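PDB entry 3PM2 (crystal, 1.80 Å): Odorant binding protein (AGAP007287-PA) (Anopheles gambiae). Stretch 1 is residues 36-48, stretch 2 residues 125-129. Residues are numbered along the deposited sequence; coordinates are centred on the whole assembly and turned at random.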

ATOM      1  N   LYS A  36       9.321  -0.565 -12.296  1.00 17.23           N
ATOM      2  CA  LYS A  36      10.322  -1.617 -12.084  1.00 16.50           C
ATOM      3  C   LYS A  36       9.726  -2.979 -11.717  1.00 21.14           C
ATOM      4  O   LYS A  36      10.193  -3.999 -12.243  1.00 19.46           O
ATOM      5  CB  LYS A  36      11.288  -1.175 -10.973  1.00 19.00           C
ATOM      6  CG  LYS A  36      12.564  -1.992 -10.915  1.00 25.40           C
ATOM      7  CD  LYS A  36      13.467  -1.459  -9.826  1.00 40.12           C
ATOM      8  CE  LYS A  36      14.749  -2.240  -9.720  1.00 55.09           C
ATOM      9  NZ  LYS A  36      15.401  -2.015  -8.400  1.00 64.56           N
ATOM     10  N   TRP A  37       8.714  -2.986 -10.826  1.00 17.49           N
ATOM     11  CA  TRP A  37       8.164  -4.202 -10.224  1.00 17.45           C
ATOM     12  C   TRP A  37       6.733  -4.591 -10.504  1.00 19.05           C
ATOM     13  O   TRP A  37       6.338  -5.686 -10.089  1.00 17.73           O
ATOM     14  CB  TRP A  37       8.386  -4.159  -8.709  1.00 17.27           C
ATOM     15  CG  TRP A  37       9.826  -4.059  -8.292  1.00 18.87           C
ATOM     16  CD1 TRP A  37      10.446  -2.984  -7.729  1.00 21.91           C
ATOM     17  CD2 TRP A  37      10.824  -5.072  -8.429  1.00 19.27           C
ATOM     18  NE1 TRP A  37      11.760  -3.285  -7.459  1.00 21.76           N
ATOM     19  CE2 TRP A  37      12.007  -4.575  -7.843  1.00 23.83           C
ATOM     20  CE3 TRP A  37      10.807  -6.394  -8.909  1.00 21.34           C
ATOM     21  CZ2 TRP A  37      13.182  -5.330  -7.780  1.00 23.97           C
ATOM     22  CZ3 TRP A  37      11.978  -7.129  -8.871  1.00 23.38           C
ATOM     23  CH2 TRP A  37      13.142  -6.603  -8.297  1.00 23.99           C
ATOM     24  N   ILE A  38       5.942  -3.756 -11.201  1.00 17.60           N
ATOM     25  CA  ILE A  38       4.530  -4.127 -11.451  1.00 17.35           C
ATOM     26  C   ILE A  38       4.340  -5.473 -12.187  1.00 18.39           C
ATOM     27  O   ILE A  38       3.415  -6.212 -11.874  1.00 16.79           O
ATOM     28  CB  ILE A  38       3.699  -2.967 -12.083  1.00 20.16           C
ATOM     29  CG1 ILE A  38       2.169  -3.250 -12.035  1.00 19.77           C
ATOM     30  CG2 ILE A  38       4.181  -2.636 -13.505  1.00 21.12           C
ATOM     31  CD1 ILE A  38       1.569  -3.363 -10.646  1.00 20.56           C
ATOM     32  N   GLY A  39       5.244  -5.766 -13.114  1.00 16.41           N
ATOM     33  CA  GLY A  39       5.226  -6.969 -13.937  1.00 17.28           C
ATOM     34  C   GLY A  39       5.187  -8.215 -13.078  1.00 19.32           C
ATOM     35  O   GLY A  39       4.245  -9.015 -13.152  1.00 17.84           O
ATOM     36  N   GLN A  40       6.175  -8.347 -12.211  1.00 15.25           N
ATOM     37  CA  GLN A  40       6.222  -9.493 -11.323  1.00 13.74           C
ATOM     38  C   GLN A  40       5.151  -9.397 -10.240  1.00 16.18           C
ATOM     39  O   GLN A  40       4.668 -10.436  -9.807  1.00 14.77           O
ATOM     40  CB  GLN A  40       7.637  -9.797 -10.798  1.00 15.55           C
ATOM     41  CG  GLN A  40       8.158  -8.903  -9.683  1.00 26.09           C
ATOM     42  CD  GLN A  40       9.092  -9.698  -8.780  1.00 37.73           C
ATOM     43  OE1 GLN A  40      10.014 -10.404  -9.249  1.00 25.75           O
ATOM     44  NE2 GLN A  40       8.896  -9.591  -7.460  1.00 15.58           N
ATOM     45  N   THR A  41       4.771  -8.178  -9.804  1.00 12.52           N
ATOM     46  CA  THR A  41       3.717  -8.049  -8.784  1.00 11.93           C
ATOM     47  C   THR A  41       2.395  -8.671  -9.285  1.00 14.84           C
ATOM     48  O   THR A  41       1.734  -9.432  -8.560  1.00 14.47           O
ATOM     49  CB  THR A  41       3.631  -6.624  -8.246  1.00 17.43           C
ATOM     50  OG1 THR A  41       4.919  -6.296  -7.705  1.00 16.15           O
ATOM     51  CG2 THR A  41       2.566  -6.464  -7.147  1.00 15.78           C
ATOM     52  N   LYS A  42       2.047  -8.375 -10.535  1.00 14.99           N
ATOM     53  CA  LYS A  42       0.825  -8.917 -11.177  1.00 15.01           C
ATOM     54  C   LYS A  42       0.937 -10.426 -11.291  1.00 16.52           C
ATOM     55  O   LYS A  42      -0.039 -11.118 -11.007  1.00 16.75           O
ATOM     56  CB  LYS A  42       0.578  -8.252 -12.532  1.00 18.58           C
ATOM     57  CG  LYS A  42       0.105  -6.808 -12.359  1.00 25.86           C
ATOM     58  CD  LYS A  42      -0.243  -6.152 -13.663  1.00 30.93           C
ATOM     59  CE  LYS A  42      -1.204  -5.022 -13.427  1.00 44.55           C
ATOM     60  NZ  LYS A  42      -1.442  -4.248 -14.680  1.00 56.41           N
ATOM     61  N   ARG A  43       2.131 -10.955 -11.640  1.00 11.93           N
ATOM     62  CA  ARG A  43       2.321 -12.406 -11.713  1.00 11.96           C
ATOM     63  C   ARG A  43       2.077 -13.036 -10.343  1.00 15.58           C
ATOM     64  O   ARG A  43       1.441 -14.090 -10.242  1.00 14.75           O
ATOM     65  CB  ARG A  43       3.736 -12.762 -12.202  1.00 13.91           C
ATOM     66  CG  ARG A  43       3.898 -12.607 -13.705  1.00 20.27           C
ATOM     67  CD  ARG A  43       5.061 -13.419 -14.243  1.00 19.42           C
ATOM     68  NE  ARG A  43       4.797 -14.863 -14.258  1.00 14.80           N
ATOM     69  CZ  ARG A  43       5.568 -15.745 -14.882  1.00 26.48           C
ATOM     70  NH1 ARG A  43       6.654 -15.344 -15.539  1.00 20.43           N
ATOM     71  NH2 ARG A  43       5.261 -17.031 -14.861  1.00 19.39           N
ATOM     72  N   GLN A  44       2.596 -12.393  -9.287  1.00 14.03           N
ATOM     73  CA  GLN A  44       2.434 -12.895  -7.906  1.00 12.76           C
ATOM     74  C   GLN A  44       0.976 -12.874  -7.423  1.00 16.97           C
ATOM     75  O   GLN A  44       0.639 -13.651  -6.531  1.00 17.47           O
ATOM     76  CB  GLN A  44       3.350 -12.168  -6.935  1.00 13.99           C
ATOM     77  CG  GLN A  44       4.854 -12.402  -7.202  1.00 12.94           C
ATOM     78  CD  GLN A  44       5.677 -11.522  -6.303  1.00 23.36           C
ATOM     79  OE1 GLN A  44       5.320 -10.368  -6.025  1.00 15.07           O
ATOM     80  NE2 GLN A  44       6.769 -12.068  -5.784  1.00 18.76           N
ATOM     81  N   MET A  45       0.105 -12.041  -8.014  1.00 14.43           N
ATOM     82  CA  MET A  45      -1.324 -12.068  -7.660  1.00 15.58           C
ATOM     83  C   MET A  45      -2.012 -13.355  -8.123  1.00 20.16           C
ATOM     84  O   MET A  45      -3.126 -13.630  -7.680  1.00 20.26           O
ATOM     85  CB  MET A  45      -2.081 -10.933  -8.354  1.00 18.40           C
ATOM     86  CG  MET A  45      -1.868  -9.631  -7.752  1.00 23.14           C
ATOM     87  SD  MET A  45      -2.765  -8.483  -8.814  1.00 29.26           S
ATOM     88  CE  MET A  45      -1.655  -7.155  -8.680  1.00 25.54           C
ATOM     89  N   ALA A  46      -1.407 -14.080  -9.086  1.00 16.24           N
ATOM     90  CA  ALA A  46      -1.964 -15.296  -9.681  1.00 16.72           C
ATOM     91  C   ALA A  46      -1.247 -16.534  -9.153  1.00 24.15           C
ATOM     92  O   ALA A  46      -1.137 -17.549  -9.858  1.00 26.69           O
ATOM     93  CB  ALA A  46      -1.842 -15.219 -11.209  1.00 16.98           C
ATOM     94  N   MET A  47      -0.751 -16.459  -7.912  1.00 17.37           N
ATOM     95  CA  MET A  47      -0.049 -17.588  -7.302  1.00 17.86           C
ATOM     96  C   MET A  47      -0.702 -17.942  -5.988  1.00 22.51           C
ATOM     97  O   MET A  47      -1.025 -17.061  -5.198  1.00 22.64           O
ATOM     98  CB  MET A  47       1.442 -17.318  -7.144  1.00 20.68           C
ATOM     99  CG  MET A  47       2.158 -17.209  -8.490  1.00 25.54           C
ATOM    100  SD  MET A  47       3.750 -16.425  -8.325  1.00 31.33           S
ATOM    101  CE  MET A  47       4.635 -17.751  -7.672  1.00 29.35           C
ATOM    102  N   GLU A  48      -0.956 -19.221  -5.786  1.00 21.75           N
ATOM    103  CA  GLU A  48      -1.626 -19.678  -4.573  1.00 21.13           C
ATOM    104  C   GLU A  48      -0.643 -19.785  -3.416  1.00 23.21           C
ATOM    105  O   GLU A  48       0.564 -19.646  -3.613  1.00 22.59           O
ATOM    106  CB  GLU A  48      -2.316 -21.022  -4.808  1.00 22.81           C
ATOM    107  CG  GLU A  48      -1.376 -22.197  -4.961  1.00 28.90           C
ATOM    108  CD  GLU A  48      -2.041 -23.516  -5.298  1.00 45.80           C
ATOM    109  OE1 GLU A  48      -3.291 -23.578  -5.348  1.00 38.79           O
ATOM    110  OE2 GLU A  48      -1.295 -24.490  -5.536  1.00 33.02           O
ATOM    111  N   GLU A 125      10.562 -17.895 -13.487  1.00 32.58           N
ATOM    112  CA  GLU A 125      11.876 -17.445 -13.933  1.00 31.68           C
ATOM    113  C   GLU A 125      12.051 -15.946 -13.710  1.00 35.72           C
ATOM    114  O   GLU A 125      11.288 -15.138 -14.238  1.00 34.69           O
ATOM    115  CB  GLU A 125      12.085 -17.785 -15.410  1.00 33.34           C
ATOM    116  CG  GLU A 125      12.863 -19.068 -15.648  1.00 47.17           C
ATOM    117  CD  GLU A 125      14.076 -19.189 -14.747  1.00 71.87           C
ATOM    118  OE1 GLU A 125      14.103 -20.110 -13.903  1.00 65.05           O
ATOM    119  OE2 GLU A 125      15.004 -18.363 -14.883  1.00 68.27           O
ATOM    120  N   GLY A 126      13.060 -15.584 -12.925  1.00 30.77           N
ATOM    121  CA  GLY A 126      13.355 -14.184 -12.656  1.00 29.55           C
ATOM    122  C   GLY A 126      12.513 -13.549 -11.562  1.00 30.90           C
ATOM    123  O   GLY A 126      12.497 -12.323 -11.431  1.00 30.73           O
ATOM    124  N   GLU A 127      11.779 -14.355 -10.793  1.00 23.66           N
ATOM    125  CA  GLU A 127      10.985 -13.801  -9.691  1.00 19.98           C
ATOM    126  C   GLU A 127      11.928 -13.379  -8.574  1.00 21.15           C
ATOM    127  O   GLU A 127      12.686 -14.206  -8.078  1.00 21.94           O
ATOM    128  CB  GLU A 127      10.005 -14.834  -9.137  1.00 20.48           C
ATOM    129  CG  GLU A 127       9.124 -14.247  -8.031  1.00 24.18           C
ATOM    130  CD  GLU A 127       8.213 -15.227  -7.332  1.00 31.21           C
ATOM    131  OE1 GLU A 127       8.418 -16.448  -7.492  1.00 22.06           O
ATOM    132  OE2 GLU A 127       7.289 -14.773  -6.622  1.00 21.63           O
ATOM    133  N   GLN A 128      11.857 -12.126  -8.158  1.00 19.01           N
ATOM    134  CA  GLN A 128      12.656 -11.636  -7.033  1.00 19.04           C
ATOM    135  C   GLN A 128      11.792 -11.676  -5.769  1.00 20.73           C
ATOM    136  O   GLN A 128      10.694 -11.104  -5.755  1.00 20.08           O
ATOM    137  CB  GLN A 128      13.167 -10.220  -7.304  1.00 20.72           C
ATOM    138  CG  GLN A 128      13.670  -9.507  -6.047  1.00 29.28           C
ATOM    139  CD  GLN A 128      14.910  -8.682  -6.239  1.00 51.64           C
ATOM    140  OE1 GLN A 128      15.748  -8.937  -7.126  1.00 41.12           O
ATOM    141  NE2 GLN A 128      15.052  -7.674  -5.379  1.00 43.84           N
ATOM    142  N   ILE A 129      12.282 -12.350  -4.717  1.00 16.21           N
ATOM    143  CA  ILE A 129      11.530 -12.446  -3.473  1.00 15.58           C
ATOM    144  C   ILE A 129      11.808 -11.224  -2.604  1.00 20.28           C
ATOM    145  O   ILE A 129      12.959 -10.909  -2.360  1.00 20.79           O
ATOM    146  CB  ILE A 129      11.818 -13.791  -2.731  1.00 18.69           C
ATOM    147  CG1 ILE A 129      11.387 -15.017  -3.596  1.00 18.62           C
ATOM    148  CG2 ILE A 129      11.192 -13.835  -1.329  1.00 18.97           C
ATOM    149  CD1 ILE A 129       9.870 -15.117  -3.982  1.00 17.14           C
TER
HETATM  150  O   HOH W   1       8.228 -11.337  -3.330  1.00 18.05           O

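The first stretch opens within a helix that begins earlier in the chain and carries Trp 37, Gln 40 and Gln 44; the second, Glu 125 to Ile 129, has no regular helix or strand; Glu 127 to Ile 129 are extended, after Gly 126 at a positive phi (82/12). The CA atoms of Gln 40 and Glu 127 are the closest pair of CA atoms across the two stretches, at 6.6 Å. That leaves room for side chains to bridge the gap, and the 316 Å² buried in total is a modest, largely polar contact. Trp 37, Gln 40 and Gln 44 recur at intervals of three and four residues, so the CA-to-CB bonds of all three point toward the second stretch.

Gln 40 makes the central pairing. Its carboxamide matches the backbone N and O of Gln 128: Gln 128 N donates to Gln 40 OE1 at 2.7 Å, and Gln 40 NE2 donates to Gln 128 O at 2.9 Å. With N-H...acceptor angles of 172° and 175°, both bonds are nearly straight. An amide offers one donor and one acceptor side by side, as does the backbone of a residue in an extended conformation (Gln 128, phi/psi -97/125), so the two fit as a pair. The side chain that achieves this has chi1 at 77° (p) and chi2 at 149°, between wells. The two bonds also settle the orientation of the amide, since exchanging OE1 and NE2 would set donor against donor and acceptor against acceptor.

Gln 44, one turn further on, uses a more regular conformation, chi1 m and chi2 t. Its NE2 donates to Glu 127 OE2 at 2.9 Å and 172°, a neutral amide meeting a carboxylate. A water also accepts from Gln 44 NE2 at 2.9 Å, so the amide nitrogen has two acceptors. Glu 127 starts sideways at its CA-to-CB bond, but chi1 and chi2 are both t, and this extended chain brings its carboxylate to the helix. Glu 127 OE2 is also bonded elsewhere in the structure, and OE1 to a residue just beyond one of the stretches. Nearby, Met 47 CE lies 4.0 Å from Glu 127 OE1, a van der Waals contact beyond the helical residues.

At the other end, Trp 37 (chi1 m, chi2 110°) extends its six-membered ring to Gln 128, with Trp 37 CH2 3.4 Å from Gln 128 CD in an oblique approach. Gln 128 has chi1 t and chi2 at 140°, off a well. Within the helix, Trp 37 O accepts from both Thr 41 N (3.0 Å) and Thr 41 OG1 (2.8 Å); chi1 m places that hydroxyl back along the helix, within reach of Trp 37 O; Thr 41 makes no contact with the second stretch.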